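Local coordinates for protein PAN2-PAN3 deadenylation complex catalytic subunit pan2 (Neurospora crassa, PDB 4CZW) that probably serves as the catalytic subunit of the PAN deadenylation complex, shortening the poly(A) tails of mRNA by exonucleolytic release of 5'-AMP, at residues A[153-165]-A[394-408]. Sequence-based numbering, arbitrary orientation.
Sequences PPISTELERTLFK and VKAANHRFNMDWKTR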
ATOM      1  N   PRO A 153      12.736 -15.415   4.137  1.00 47.37           N
ATOM      2  CA  PRO A 153      12.631 -15.898   2.755  1.00 51.67           C
ATOM      3  C   PRO A 153      11.233 -15.724   2.169  1.00 48.62           C
ATOM      4  O   PRO A 153      10.265 -16.222   2.742  1.00 57.86           O
ATOM      5  CB  PRO A 153      12.982 -17.383   2.877  1.00 47.17           C
ATOM      6  CG  PRO A 153      13.845 -17.464   4.084  1.00 39.90           C
ATOM      7  CD  PRO A 153      13.303 -16.437   5.035  1.00 45.81           C
ATOM      8  N   PRO A 154      11.130 -15.017   1.033  1.00 51.01           N
ATOM      9  CA  PRO A 154       9.844 -14.801   0.362  1.00 50.97           C
ATOM     10  C   PRO A 154       9.239 -16.109  -0.136  1.00 54.25           C
ATOM     11  O   PRO A 154       9.961 -17.092  -0.304  1.00 55.97           O
ATOM     12  CB  PRO A 154      10.207 -13.880  -0.807  1.00 45.51           C
ATOM     13  CG  PRO A 154      11.651 -14.141  -1.058  1.00 47.24           C
ATOM     14  CD  PRO A 154      12.248 -14.407   0.292  1.00 54.38           C
ATOM     15  N   ILE A 155       7.930 -16.111  -0.365  1.00 50.00           N
ATOM     16  CA  ILE A 155       7.225 -17.307  -0.812  1.00 52.01           C
ATOM     17  C   ILE A 155       7.764 -17.804  -2.150  1.00 52.48           C
ATOM     18  O   ILE A 155       7.927 -19.008  -2.356  1.00 61.78           O
ATOM     19  CB  ILE A 155       5.709 -17.052  -0.936  1.00 46.79           C
ATOM     20  CG1 ILE A 155       5.131 -16.618   0.412  1.00 46.64           C
ATOM     21  CG2 ILE A 155       4.992 -18.295  -1.437  1.00 42.33           C
ATOM     22  CD1 ILE A 155       5.258 -17.667   1.495  1.00 38.85           C
ATOM     23  N   SER A 156       8.055 -16.874  -3.054  1.00 52.91           N
ATOM     24  CA  SER A 156       8.536 -17.243  -4.377  1.00 54.86           C
ATOM     25  C   SER A 156       9.373 -16.148  -5.031  1.00 54.85           C
ATOM     26  O   SER A 156       9.006 -14.972  -5.017  1.00 51.98           O
ATOM     27  CB  SER A 156       7.358 -17.598  -5.284  1.00 49.33           C
ATOM     28  OG  SER A 156       7.801 -17.967  -6.578  1.00 56.53           O
ATOM     29  N   THR A 157      10.503 -16.550  -5.601  1.00 51.33           N
ATOM     30  CA  THR A 157      11.333 -15.656  -6.396  1.00 48.96           C
ATOM     31  C   THR A 157      11.327 -16.128  -7.843  1.00 56.27           C
ATOM     32  O   THR A 157      12.261 -15.868  -8.600  1.00 62.91           O
ATOM     33  CB  THR A 157      12.783 -15.601  -5.877  1.00 57.37           C
ATOM     34  OG1 THR A 157      13.381 -16.900  -5.978  1.00 60.88           O
ATOM     35  CG2 THR A 157      12.814 -15.145  -4.426  1.00 47.59           C
ATOM     36  N   GLU A 158      10.257 -16.827  -8.215  1.00 58.64           N
ATOM     37  CA  GLU A 158      10.144 -17.441  -9.533  1.00 59.25           C
ATOM     38  C   GLU A 158      10.004 -16.405 -10.644  1.00 63.03           C
ATOM     39  O   GLU A 158      10.522 -16.592 -11.746  1.00 67.48           O
ATOM     40  CB  GLU A 158       8.953 -18.403  -9.564  1.00 62.29           C
ATOM     41  CG  GLU A 158       8.848 -19.232 -10.832  1.00 73.29           C
ATOM     42  CD  GLU A 158       9.977 -20.236 -10.970  1.00 86.28           C
ATOM     43  OE1 GLU A 158      10.576 -20.611  -9.939  1.00 88.54           O
ATOM     44  OE2 GLU A 158      10.268 -20.650 -12.112  1.00 84.37           O
ATOM     45  N   LEU A 159       9.298 -15.316 -10.351  1.00 58.34           N
ATOM     46  CA  LEU A 159       9.105 -14.242 -11.319  1.00 65.07           C
ATOM     47  C   LEU A 159      10.441 -13.608 -11.682  1.00 70.79           C
ATOM     48  O   LEU A 159      10.764 -13.440 -12.858  1.00 69.63           O
ATOM     49  CB  LEU A 159       8.144 -13.184 -10.764  1.00 55.94           C
ATOM     50  CG  LEU A 159       7.611 -12.081 -11.687  1.00 46.86           C
ATOM     51  CD1 LEU A 159       6.293 -11.563 -11.149  1.00 56.17           C
ATOM     52  CD2 LEU A 159       8.589 -10.924 -11.836  1.00 53.51           C
ATOM     53  N   GLU A 160      11.212 -13.254 -10.659  1.00 60.48           N
ATOM     54  CA  GLU A 160      12.492 -12.588 -10.854  1.00 71.83           C
ATOM     55  C   GLU A 160      13.510 -13.511 -11.518  1.00 74.09           C
ATOM     56  O   GLU A 160      14.331 -13.067 -12.321  1.00 70.08           O
ATOM     57  CB  GLU A 160      13.037 -12.083  -9.518  1.00 62.65           C
ATOM     58  CG  GLU A 160      12.140 -11.083  -8.797  1.00 58.57           C
ATOM     59  CD  GLU A 160      11.071 -11.749  -7.948  1.00 54.99           C
ATOM     60  OE1 GLU A 160      10.772 -12.938  -8.182  1.00 56.04           O
ATOM     61  OE2 GLU A 160      10.532 -11.082  -7.040  1.00 57.58           O
ATOM     62  N   ARG A 161      13.451 -14.795 -11.178  1.00 73.37           N
ATOM     63  CA  ARG A 161      14.348 -15.785 -11.761  1.00 76.00           C
ATOM     64  C   ARG A 161      14.103 -15.911 -13.261  1.00 76.62           C
ATOM     65  O   ARG A 161      15.044 -15.986 -14.051  1.00 86.64           O
ATOM     66  CB  ARG A 161      14.167 -17.145 -11.083  1.00 77.32           C
ATOM     67  CG  ARG A 161      15.192 -18.186 -11.503  1.00 87.18           C
ATOM     68  CD  ARG A 161      14.769 -19.582 -11.076  1.00 92.01           C
ATOM     69  NE  ARG A 161      13.545 -20.003 -11.750  1.00 88.18           N
ATOM     70  CZ  ARG A 161      13.512 -20.579 -12.948  1.00 92.09           C
ATOM     71  NH1 ARG A 161      14.639 -20.802 -13.609  1.00 89.69           N
ATOM     72  NH2 ARG A 161      12.352 -20.929 -13.486  1.00 96.02           N
ATOM     73  N   THR A 162      12.831 -15.930 -13.643  1.00 72.46           N
ATOM     74  CA  THR A 162      12.446 -15.993 -15.047  1.00 75.36           C
ATOM     75  C   THR A 162      12.805 -14.693 -15.760  1.00 79.88           C
ATOM     76  O   THR A 162      13.311 -14.707 -16.883  1.00 84.49           O
ATOM     77  CB  THR A 162      10.937 -16.266 -15.204  1.00 81.80           C
ATOM     78  OG1 THR A 162      10.607 -17.514 -14.582  1.00 85.83           O
ATOM     79  CG2 THR A 162      10.548 -16.319 -16.675  1.00 86.00           C
ATOM     80  N   LEU A 163      12.544 -13.574 -15.093  1.00 79.99           N
ATOM     81  CA  LEU A 163      12.839 -12.253 -15.639  1.00 78.29           C
ATOM     82  C   LEU A 163      14.326 -12.080 -15.929  1.00 78.22           C
ATOM     83  O   LEU A 163      14.711 -11.647 -17.016  1.00 76.94           O
ATOM     84  CB  LEU A 163      12.368 -11.161 -14.676  1.00 73.26           C
ATOM     85  CG  LEU A 163      12.756  -9.723 -15.031  1.00 61.88           C
ATOM     86  CD1 LEU A 163      12.101  -9.293 -16.333  1.00 63.48           C
ATOM     87  CD2 LEU A 163      12.389  -8.774 -13.901  1.00 67.20           C
ATOM     88  N   PHE A 164      15.158 -12.425 -14.952  1.00 78.21           N
ATOM     89  CA  PHE A 164      16.601 -12.274 -15.084  1.00 73.78           C
ATOM     90  C   PHE A 164      17.231 -13.491 -15.757  1.00 78.90           C
ATOM     91  O   PHE A 164      18.455 -13.592 -15.855  1.00 78.50           O
ATOM     92  CB  PHE A 164      17.233 -12.032 -13.713  1.00 75.60           C
ATOM     93  CG  PHE A 164      16.748 -10.781 -13.038  1.00 73.99           C
ATOM     94  CD1 PHE A 164      16.461  -9.645 -13.779  1.00 77.74           C
ATOM     95  CD2 PHE A 164      16.567 -10.742 -11.665  1.00 72.42           C
ATOM     96  CE1 PHE A 164      16.011  -8.493 -13.163  1.00 72.01           C
ATOM     97  CE2 PHE A 164      16.116  -9.591 -11.043  1.00 72.26           C
ATOM     98  CZ  PHE A 164      15.838  -8.465 -11.794  1.00 71.54           C
ATOM     99  N   LYS A 165      16.379 -14.406 -16.216  1.00 85.18           N
ATOM    100  CA  LYS A 165      16.799 -15.598 -16.951  1.00 82.14           C
ATOM    101  C   LYS A 165      17.842 -16.421 -16.201  1.00 80.96           C
ATOM    102  O   LYS A 165      18.768 -16.966 -16.800  1.00 86.70           O
ATOM    103  CB  LYS A 165      17.333 -15.209 -18.332  1.00 78.57           C
ATOM    104  CG  LYS A 165      16.273 -14.621 -19.250  1.00 86.90           C
ATOM    105  CD  LYS A 165      16.857 -14.209 -20.590  1.00 82.52           C
ATOM    106  CE  LYS A 165      15.779 -13.650 -21.506  1.00 75.94           C
ATOM    107  NZ  LYS A 165      16.335 -13.182 -22.804  1.00 72.45           N
ATOM    108  N   VAL A 394      11.936  -2.102 -15.802  1.00 46.47           N
ATOM    109  CA  VAL A 394      12.360  -2.786 -17.018  1.00 46.46           C
ATOM    110  C   VAL A 394      11.145  -3.274 -17.806  1.00 49.04           C
ATOM    111  O   VAL A 394      10.210  -3.841 -17.239  1.00 52.97           O
ATOM    112  CB  VAL A 394      13.303  -3.967 -16.704  1.00 49.26           C
ATOM    113  CG1 VAL A 394      14.655  -3.447 -16.241  1.00 47.36           C
ATOM    114  CG2 VAL A 394      12.701  -4.880 -15.650  1.00 46.71           C
ATOM    115  N   LYS A 395      11.161  -3.029 -19.112  1.00 46.60           N
ATOM    116  CA  LYS A 395      10.022  -3.334 -19.974  1.00 48.33           C
ATOM    117  C   LYS A 395       9.724  -4.830 -20.016  1.00 52.88           C
ATOM    118  O   LYS A 395       8.588  -5.240 -20.253  1.00 54.76           O
ATOM    119  CB  LYS A 395      10.273  -2.807 -21.390  1.00 43.57           C
ATOM    120  CG  LYS A 395       9.075  -2.917 -22.321  1.00 38.86           C
ATOM    121  CD  LYS A 395       9.375  -2.317 -23.684  1.00 49.59           C
ATOM    122  CE  LYS A 395       8.164  -2.398 -24.600  1.00 42.38           C
ATOM    123  NZ  LYS A 395       8.426  -1.766 -25.922  1.00 48.06           N
ATOM    124  N   ALA A 396      10.749  -5.641 -19.774  1.00 51.35           N
ATOM    125  CA  ALA A 396      10.591  -7.090 -19.762  1.00 54.00           C
ATOM    126  C   ALA A 396       9.722  -7.546 -18.592  1.00 56.86           C
ATOM    127  O   ALA A 396       9.190  -8.656 -18.599  1.00 63.22           O
ATOM    128  CB  ALA A 396      11.952  -7.768 -19.706  1.00 47.54           C
ATOM    129  N   ALA A 397       9.579  -6.682 -17.592  1.00 54.00           N
ATOM    130  CA  ALA A 397       8.798  -7.007 -16.403  1.00 55.60           C
ATOM    131  C   ALA A 397       7.341  -6.576 -16.542  1.00 52.86           C
ATOM    132  O   ALA A 397       6.522  -6.847 -15.664  1.00 51.90           O
ATOM    133  CB  ALA A 397       9.419  -6.366 -15.175  1.00 56.37           C
ATOM    134  N   ASN A 398       7.019  -5.903 -17.643  1.00 48.35           N
ATOM    135  CA  ASN A 398       5.646  -5.480 -17.896  1.00 50.16           C
ATOM    136  C   ASN A 398       4.716  -6.672 -18.085  1.00 57.44           C
ATOM    137  O   ASN A 398       5.119  -7.703 -18.627  1.00 58.21           O
ATOM    138  CB  ASN A 398       5.578  -4.567 -19.122  1.00 52.69           C
ATOM    139  CG  ASN A 398       6.214  -3.214 -18.879  1.00 57.21           C
ATOM    140  OD1 ASN A 398       6.410  -2.803 -17.735  1.00 50.63           O
ATOM    141  ND2 ASN A 398       6.530  -2.507 -19.958  1.00 54.94           N
ATOM    142  N   HIS A 399       3.476  -6.520 -17.624  1.00 56.91           N
ATOM    143  CA  HIS A 399       2.436  -7.541 -17.765  1.00 54.97           C
ATOM    144  C   HIS A 399       2.828  -8.867 -17.114  1.00 54.00           C
ATOM    145  O   HIS A 399       2.323  -9.925 -17.491  1.00 54.00           O
ATOM    146  CB  HIS A 399       2.104  -7.762 -19.244  1.00 53.15           C
ATOM    147  CG  HIS A 399       2.131  -6.509 -20.062  1.00 57.56           C
ATOM    148  ND1 HIS A 399       1.163  -5.532 -19.961  1.00 64.19           N
ATOM    149  CD2 HIS A 399       3.012  -6.070 -20.992  1.00 56.53           C
ATOM    150  CE1 HIS A 399       1.447  -4.547 -20.795  1.00 62.18           C
ATOM    151  NE2 HIS A 399       2.563  -4.849 -21.432  1.00 57.26           N
ATOM    152  N   ARG A 400       3.725  -8.803 -16.135  1.00 55.01           N
ATOM    153  CA  ARG A 400       4.182  -9.996 -15.431  1.00 57.38           C
ATOM    154  C   ARG A 400       3.629 -10.047 -14.010  1.00 57.83           C
ATOM    155  O   ARG A 400       3.475  -9.014 -13.357  1.00 52.86           O
ATOM    156  CB  ARG A 400       5.711 -10.045 -15.398  1.00 59.58           C
ATOM    157  CG  ARG A 400       6.363 -10.262 -16.754  1.00 64.35           C
ATOM    158  CD  ARG A 400       6.118 -11.672 -17.266  1.00 74.99           C
ATOM    159  NE  ARG A 400       6.529 -12.682 -16.296  1.00 99.04           N
ATOM    160  CZ  ARG A 400       7.772 -13.136 -16.169  1.00 95.76           C
ATOM    161  NH1 ARG A 400       8.734 -12.670 -16.952  1.00 83.41           N
ATOM    162  NH2 ARG A 400       8.053 -14.058 -15.257  1.00 77.50           N
ATOM    163  N   PHE A 401       3.335 -11.253 -13.536  1.00 58.92           N
ATOM    164  CA  PHE A 401       2.837 -11.447 -12.179  1.00 54.25           C
ATOM    165  C   PHE A 401       3.071 -12.882 -11.715  1.00 52.21           C
ATOM    166  O   PHE A 401       3.324 -13.773 -12.526  1.00 54.12           O
ATOM    167  CB  PHE A 401       1.348 -11.097 -12.091  1.00 55.39           C
ATOM    168  CG  PHE A 401       0.457 -12.031 -12.860  1.00 58.66           C
ATOM    169  CD1 PHE A 401       0.259 -11.860 -14.220  1.00 58.75           C
ATOM    170  CD2 PHE A 401      -0.193 -13.074 -12.220  1.00 64.63           C
ATOM    171  CE1 PHE A 401      -0.563 -12.716 -14.929  1.00 61.64           C
ATOM    172  CE2 PHE A 401      -1.017 -13.933 -12.922  1.00 69.37           C
ATOM    173  CZ  PHE A 401      -1.201 -13.753 -14.278  1.00 64.54           C
ATOM    174  N   ASN A 402       2.984 -13.097 -10.407  1.00 52.25           N
ATOM    175  CA  ASN A 402       3.168 -14.424  -9.832  1.00 52.12           C
ATOM    176  C   ASN A 402       2.202 -14.654  -8.672  1.00 51.37           C
ATOM    177  O   ASN A 402       2.140 -13.854  -7.740  1.00 56.40           O
ATOM    178  CB  ASN A 402       4.615 -14.608  -9.370  1.00 49.22           C
ATOM    179  CG  ASN A 402       4.880 -15.992  -8.819  1.00 54.69           C
ATOM    180  OD1 ASN A 402       4.867 -16.200  -7.607  1.00 52.53           O
ATOM    181  ND2 ASN A 402       5.123 -16.948  -9.709  1.00 56.02           N
HETATM  182  N   MSE A 403       1.453 -15.751  -8.736  1.00 54.25           N
HETATM  183  CA  MSE A 403       0.386 -16.005  -7.771  1.00 53.06           C
HETATM  184  C   MSE A 403       0.777 -17.018  -6.698  1.00 52.75           C
HETATM  185  O   MSE A 403      -0.080 -17.505  -5.960  1.00 52.95           O
HETATM  186  CB  MSE A 403      -0.872 -16.491  -8.497  1.00 57.69           C
HETATM  187  CG  MSE A 403      -1.437 -15.502  -9.503  1.00 52.11           C
HETATM  188 SE   MSE A 403      -1.978 -13.824  -8.675  1.00 68.32          SE
HETATM  189  CE  MSE A 403      -3.200 -14.536  -7.332  1.00 73.53           C
ATOM    190  N   ASP A 404       2.066 -17.330  -6.607  1.00 54.55           N
ATOM    191  CA  ASP A 404       2.535 -18.320  -5.643  1.00 56.29           C
ATOM    192  C   ASP A 404       2.403 -17.821  -4.206  1.00 50.94           C
ATOM    193  O   ASP A 404       2.329 -18.619  -3.271  1.00 48.70           O
ATOM    194  CB  ASP A 404       3.986 -18.706  -5.928  1.00 55.01           C
ATOM    195  CG  ASP A 404       4.173 -19.282  -7.317  1.00 64.31           C
ATOM    196  OD1 ASP A 404       3.174 -19.732  -7.917  1.00 68.64           O
ATOM    197  OD2 ASP A 404       5.322 -19.288  -7.810  1.00 65.61           O
ATOM    198  N   TRP A 405       2.375 -16.502  -4.033  1.00 46.54           N
ATOM    199  CA  TRP A 405       2.198 -15.913  -2.711  1.00 48.72           C
ATOM    200  C   TRP A 405       0.825 -16.276  -2.157  1.00 51.24           C
ATOM    201  O   TRP A 405       0.650 -16.435  -0.949  1.00 50.07           O
ATOM    202  CB  TRP A 405       2.366 -14.391  -2.760  1.00 47.02           C
ATOM    203  CG  TRP A 405       1.296 -13.678  -3.540  1.00 47.38           C
ATOM    204  CD1 TRP A 405       1.315 -13.375  -4.870  1.00 47.27           C
ATOM    205  CD2 TRP A 405       0.051 -13.176  -3.033  1.00 46.06           C
ATOM    206  NE1 TRP A 405       0.161 -12.718  -5.224  1.00 44.58           N
ATOM    207  CE2 TRP A 405      -0.631 -12.585  -4.116  1.00 45.27           C
ATOM    208  CE3 TRP A 405      -0.552 -13.173  -1.772  1.00 50.27           C
ATOM    209  CZ2 TRP A 405      -1.886 -11.994  -3.974  1.00 44.76           C
ATOM    210  CZ3 TRP A 405      -1.798 -12.585  -1.633  1.00 44.79           C
ATOM    211  CH2 TRP A 405      -2.452 -12.005  -2.728  1.00 39.22           C
ATOM    212  N   LYS A 406      -0.145 -16.413  -3.054  1.00 49.64           N
ATOM    213  CA  LYS A 406      -1.500 -16.785  -2.677  1.00 49.22           C
ATOM    214  C   LYS A 406      -1.648 -18.303  -2.660  1.00 52.35           C
ATOM    215  O   LYS A 406      -2.274 -18.867  -1.762  1.00 58.51           O
ATOM    216  CB  LYS A 406      -2.511 -16.156  -3.638  1.00 51.23           C
ATOM    217  CG  LYS A 406      -3.955 -16.220  -3.175  1.00 46.12           C
ATOM    218  CD  LYS A 406      -4.847 -15.391  -4.087  1.00 52.84           C
ATOM    219  CE  LYS A 406      -6.283 -15.370  -3.596  1.00 58.73           C
ATOM    220  NZ  LYS A 406      -7.139 -14.502  -4.452  1.00 60.51           N
ATOM    221  N   THR A 407      -1.058 -18.955  -3.658  1.00 48.37           N
ATOM    222  CA  THR A 407      -1.107 -20.408  -3.778  1.00 48.16           C
ATOM    223  C   THR A 407      -0.444 -21.096  -2.587  1.00 57.11           C
ATOM    224  O   THR A 407      -1.012 -22.011  -1.991  1.00 64.42           O
ATOM    225  CB  THR A 407      -0.428 -20.885  -5.078  1.00 55.25           C
ATOM    226  OG1 THR A 407      -1.159 -20.394  -6.209  1.00 61.53           O
ATOM    227  CG2 THR A 407      -0.378 -22.403  -5.134  1.00 57.52           C
ATOM    228  N   ARG A 408       0.759 -20.649  -2.240  1.00 54.96           N
ATOM    229  CA  ARG A 408       1.479 -21.212  -1.105  1.00 54.21           C
ATOM    230  C   ARG A 408       1.535 -20.222   0.055  1.00 52.19           C
ATOM    231  O   ARG A 408       2.590 -20.007   0.653  1.00 51.57           O
ATOM    232  CB  ARG A 408       2.890 -21.631  -1.519  1.00 53.66           C
ATOM    233  CG  ARG A 408       2.919 -22.755  -2.543  1.00 56.39           C
ATOM    234  CD  ARG A 408       4.321 -23.313  -2.722  1.00 73.95           C
ATOM    235  NE  ARG A 408       5.249 -22.320  -3.251  1.00 78.37           N
ATOM    236  CZ  ARG A 408       5.447 -22.099  -4.546  1.00 85.14           C
ATOM    237  NH1 ARG A 408       4.776 -22.801  -5.451  1.00 88.77           N
ATOM    238  NH2 ARG A 408       6.313 -21.175  -4.939  1.00 76.14           N
TER
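The guanidinium of Arg408 has Ile155 O at its edge, in plane, 3.7 Å from NH2, with Ser156 CB oblique to it. The Trp405 ring carries Lys406 CB over the centre of one face and Asn402 O at its edge, in plane. The Arg400 guanidinium has Thr162 CB at its edge, near its plane, with Leu159 O and Leu163 CA oblique. All three groups belong to the connection 394-408, which leaves strand 385-394 of the pseudo-UCH domain, predicted to be inactive and thought to serve as a scaffold, and runs along helix 158-163. The polar cluster near the Ile155 end joins two turns: Ser156 OG accepts from Glu158 N in an ST turn, Asn402 OD1 from Asp404 N in an Asx turn. Ser156 OG also donates to Asp404 OD2 (3.1 Å), on its anti lone pair. With CG anti to its carbonyl carbon (chi1 -59°), Asp404 also offers OD2 to a long salt bridge with Arg408 NH2 and a weak bond from Asn402 ND2. Together these would offset the acceptor Asn402 OD1, 3.1 Å from OD2 and not bonded to it. Leu159 slides antiparallel past Arg400 and lays CD1 3.5 Å from Phe401 C. Arg400 crosses Thr162 at about a right angle. Beyond it, Leu163 spreads over the 3-10 turn, CD1 on Ala396 CB (3.7 Å) and CD2 on Ala397 CB. At the other end, Gln69 of helix 61-71 touches Ser156 and Ile155, whose side chain is about 11 Å from the zinc ion held by His70, Cys75, Cys80 and Cys83. Ile155 CG2 rests against Asp404 O and Arg408 O, 3.6 Å from the latter.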